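Local coordinates for Sn-glycerol-3-phosphate ABC transporter substrate-binding protein UspB (Mycobacterium tuberculosis, PDB 4MFI) that serves as the substrate-binding subunit of an ABC transporter, with specificity for glycerophosphocholine, which it probably delivers for import, at residues T115-L120 with L309-K314. Sequence-based numbering, arbitrary orientation.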
ATOM      1  N   THR A 115      -5.936  -8.153  18.865  1.00  9.90           N
ATOM      2  CA  THR A 115      -6.373  -7.221  19.899  1.00 10.54           C
ATOM      3  C   THR A 115      -6.828  -5.903  19.286  1.00 10.04           C
ATOM      4  O   THR A 115      -6.102  -5.309  18.486  1.00 10.59           O
ATOM      5  CB  THR A 115      -5.211  -6.918  20.867  1.00 12.93           C
ATOM      6  OG1 THR A 115      -4.708  -8.145  21.411  1.00 13.96           O
ATOM      7  CG2 THR A 115      -5.662  -6.010  22.004  1.00 13.62           C
ATOM      8  N   ALA A 116      -8.023  -5.445  19.652  1.00 10.67           N
ATOM      9  CA  ALA A 116      -8.436  -4.079  19.341  1.00  9.95           C
ATOM     10  C   ALA A 116      -7.608  -3.151  20.226  1.00 11.08           C
ATOM     11  O   ALA A 116      -7.580  -3.309  21.450  1.00 12.47           O
ATOM     12  CB  ALA A 116      -9.928  -3.890  19.598  1.00 10.97           C
ATOM     13  N   LEU A 117      -6.932  -2.189  19.604  1.00 11.56           N
ATOM     14  CA  LEU A 117      -5.845  -1.456  20.260  1.00  9.88           C
ATOM     15  C   LEU A 117      -6.232  -0.164  20.969  1.00 10.49           C
ATOM     16  O   LEU A 117      -5.411   0.411  21.684  1.00 11.50           O
ATOM     17  CB  LEU A 117      -4.748  -1.127  19.243  1.00  9.33           C
ATOM     18  CG  LEU A 117      -4.065  -2.326  18.590  1.00  9.17           C
ATOM     19  CD1 LEU A 117      -3.049  -1.877  17.554  1.00 11.46           C
ATOM     20  CD2 LEU A 117      -3.405  -3.193  19.651  1.00 11.87           C
ATOM     21  N   ASP A 118      -7.460   0.301  20.782  1.00 11.07           N
ATOM     22  CA  ASP A 118      -7.816   1.653  21.218  1.00 11.48           C
ATOM     23  C   ASP A 118      -7.671   1.917  22.715  1.00 13.87           C
ATOM     24  O   ASP A 118      -7.154   2.966  23.117  1.00 13.76           O
ATOM     25  CB  ASP A 118      -9.223   1.994  20.746  1.00 13.12           C
ATOM     26  CG  ASP A 118      -9.382   1.783  19.263  1.00 15.81           C
ATOM     27  OD1 ASP A 118      -9.554   0.614  18.857  1.00 15.63           O
ATOM     28  OD2 ASP A 118      -9.294   2.773  18.499  1.00 18.27           O
ATOM     29  N   ASP A 119      -8.111   0.973  23.538  1.00 14.34           N
ATOM     30  CA  ASP A 119      -7.967   1.126  24.980  1.00 15.81           C
ATOM     31  C   ASP A 119      -6.493   1.176  25.362  1.00 14.23           C
ATOM     32  O   ASP A 119      -6.079   2.022  26.157  1.00 15.08           O
ATOM     33  CB  ASP A 119      -8.673  -0.010  25.722  1.00 20.66           C
ATOM     34  CG  ASP A 119     -10.181   0.149  25.728  1.00 28.12           C
ATOM     35  OD1 ASP A 119     -10.663   1.247  25.375  1.00 31.74           O
ATOM     36  OD2 ASP A 119     -10.883  -0.817  26.098  1.00 31.78           O
ATOM     37  N   LEU A 120      -5.701   0.280  24.783  1.00 14.10           N
ATOM     38  CA  LEU A 120      -4.257   0.273  25.023  1.00 13.57           C
ATOM     39  C   LEU A 120      -3.565   1.556  24.550  1.00 13.28           C
ATOM     40  O   LEU A 120      -2.664   2.052  25.231  1.00 11.96           O
ATOM     41  CB  LEU A 120      -3.601  -0.970  24.408  1.00 14.56           C
ATOM     42  CG  LEU A 120      -3.833  -2.302  25.120  1.00 18.86           C
ATOM     43  CD1 LEU A 120      -3.484  -3.480  24.217  1.00 19.50           C
ATOM     44  CD2 LEU A 120      -3.007  -2.363  26.389  1.00 22.02           C
ATOM     45  N   LEU A 309       1.702  -3.395  12.187  1.00  5.83           N
ATOM     46  CA  LEU A 309       2.029  -4.266  13.309  1.00  6.56           C
ATOM     47  C   LEU A 309       0.808  -4.493  14.191  1.00  6.74           C
ATOM     48  O   LEU A 309       0.147  -3.530  14.604  1.00  7.17           O
ATOM     49  CB  LEU A 309       3.158  -3.649  14.141  1.00  7.13           C
ATOM     50  CG  LEU A 309       4.476  -3.398  13.412  1.00  8.22           C
ATOM     51  CD1 LEU A 309       5.495  -2.744  14.344  1.00 11.60           C
ATOM     52  CD2 LEU A 309       5.026  -4.701  12.847  1.00 10.37           C
ATOM     53  N   ALA A 310       0.511  -5.761  14.470  1.00  6.24           N
ATOM     54  CA  ALA A 310      -0.663  -6.140  15.257  1.00  5.93           C
ATOM     55  C   ALA A 310      -0.258  -6.961  16.481  1.00  6.81           C
ATOM     56  O   ALA A 310       0.834  -7.528  16.528  1.00  7.56           O
ATOM     57  CB  ALA A 310      -1.633  -6.943  14.393  1.00  7.05           C
ATOM     58  N   ILE A 311      -1.160  -7.036  17.454  1.00  7.80           N
ATOM     59  CA  ILE A 311      -0.931  -7.773  18.692  1.00  8.30           C
ATOM     60  C   ILE A 311      -1.985  -8.870  18.813  1.00  8.33           C
ATOM     61  O   ILE A 311      -3.174  -8.578  18.903  1.00 10.07           O
ATOM     62  CB  ILE A 311      -1.047  -6.832  19.916  1.00  8.17           C
ATOM     63  CG1 ILE A 311      -0.069  -5.660  19.796  1.00  8.93           C
ATOM     64  CG2 ILE A 311      -0.830  -7.592  21.226  1.00 10.00           C
ATOM     65  CD1 ILE A 311      -0.218  -4.640  20.924  1.00  9.51           C
ATOM     66  N   PRO A 312      -1.560 -10.141  18.811  1.00  8.42           N
ATOM     67  CA  PRO A 312      -2.532 -11.232  18.951  1.00  9.62           C
ATOM     68  C   PRO A 312      -3.375 -11.142  20.225  1.00 11.36           C
ATOM     69  O   PRO A 312      -2.893 -10.714  21.284  1.00 11.98           O
ATOM     70  CB  PRO A 312      -1.646 -12.478  18.988  1.00 10.34           C
ATOM     71  CG  PRO A 312      -0.454 -12.085  18.157  1.00 11.52           C
ATOM     72  CD  PRO A 312      -0.202 -10.646  18.542  1.00 10.37           C
ATOM     73  N   ALA A 313      -4.629 -11.570  20.110  1.00 10.89           N
ATOM     74  CA  ALA A 313      -5.570 -11.536  21.223  1.00 12.21           C
ATOM     75  C   ALA A 313      -5.192 -12.487  22.355  1.00 14.03           C
ATOM     76  O   ALA A 313      -5.538 -12.235  23.511  1.00 16.18           O
ATOM     77  CB  ALA A 313      -6.981 -11.845  20.732  1.00 14.05           C
ATOM     78  N   LYS A 314      -4.502 -13.582  22.038  1.00 14.29           N
ATOM     79  CA  LYS A 314      -4.231 -14.598  23.060  1.00 17.63           C
ATOM     80  C   LYS A 314      -2.921 -14.377  23.827  1.00 18.71           C
ATOM     81  O   LYS A 314      -2.194 -15.321  24.141  1.00 24.58           O
ATOM     82  CB  LYS A 314      -4.304 -16.011  22.481  1.00 21.62           C
ATOM     83  CG  LYS A 314      -3.218 -16.362  21.494  1.00 24.70           C
ATOM     84  CD  LYS A 314      -3.056 -17.872  21.402  1.00 28.68           C
ATOM     85  CE  LYS A 314      -4.391 -18.562  21.199  1.00 30.08           C
ATOM     86  NZ  LYS A 314      -4.237 -20.003  20.859  1.00 31.21           N
TER
HETATM   87  O   HOH W   1      -3.796  -5.999  17.054  1.00  9.59           O
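Thr-115 and Ile-311 meet through one carbonyl oxygen that takes two hydrogen bonds from the same residue. Thr-115 N reaches Ile-311 O at 2.8 Å, nearly in line with the C=O bond (173° at the oxygen). The hydroxyl joins it because OG1 stands beside its own backbone N and anti to the carbonyl carbon (chi1 -56°), which turns it toward the same acceptor: Thr-115 OG1 lies 3.0 Å from Ile-311 O and approaches from above the carbonyl plane. A threonine suits this place, since its short branch carries a donor right next to the main chain. Water 1 bridges the two backbones, 2.8 Å from Thr-115 O and accepting from Ile-311 N at 2.9 Å, so both backbone polar groups of Ile-311 are linked to Thr-115, one directly and one through solvent.

On the buried flank the contact turns apolar. The extended side chains of Leu-117 and Ile-311 cross at an angle, and their methyls touch tip to tip, Leu-117 CD2 at 3.7 Å from Ile-311 CD1. Ile-311 also packs on Ile-327 of helix 317-330, and Leu-117 on Val-148, so the long, branched side chains of Leu-117 and Ile-311 suit a place walled by that helix and by strand 144-160. The arrangement joins the N-terminal end of helix 118-124 to the C-terminal end of strand 307-310, within one alpha/beta lobe of the periplasmic-binding-protein fold.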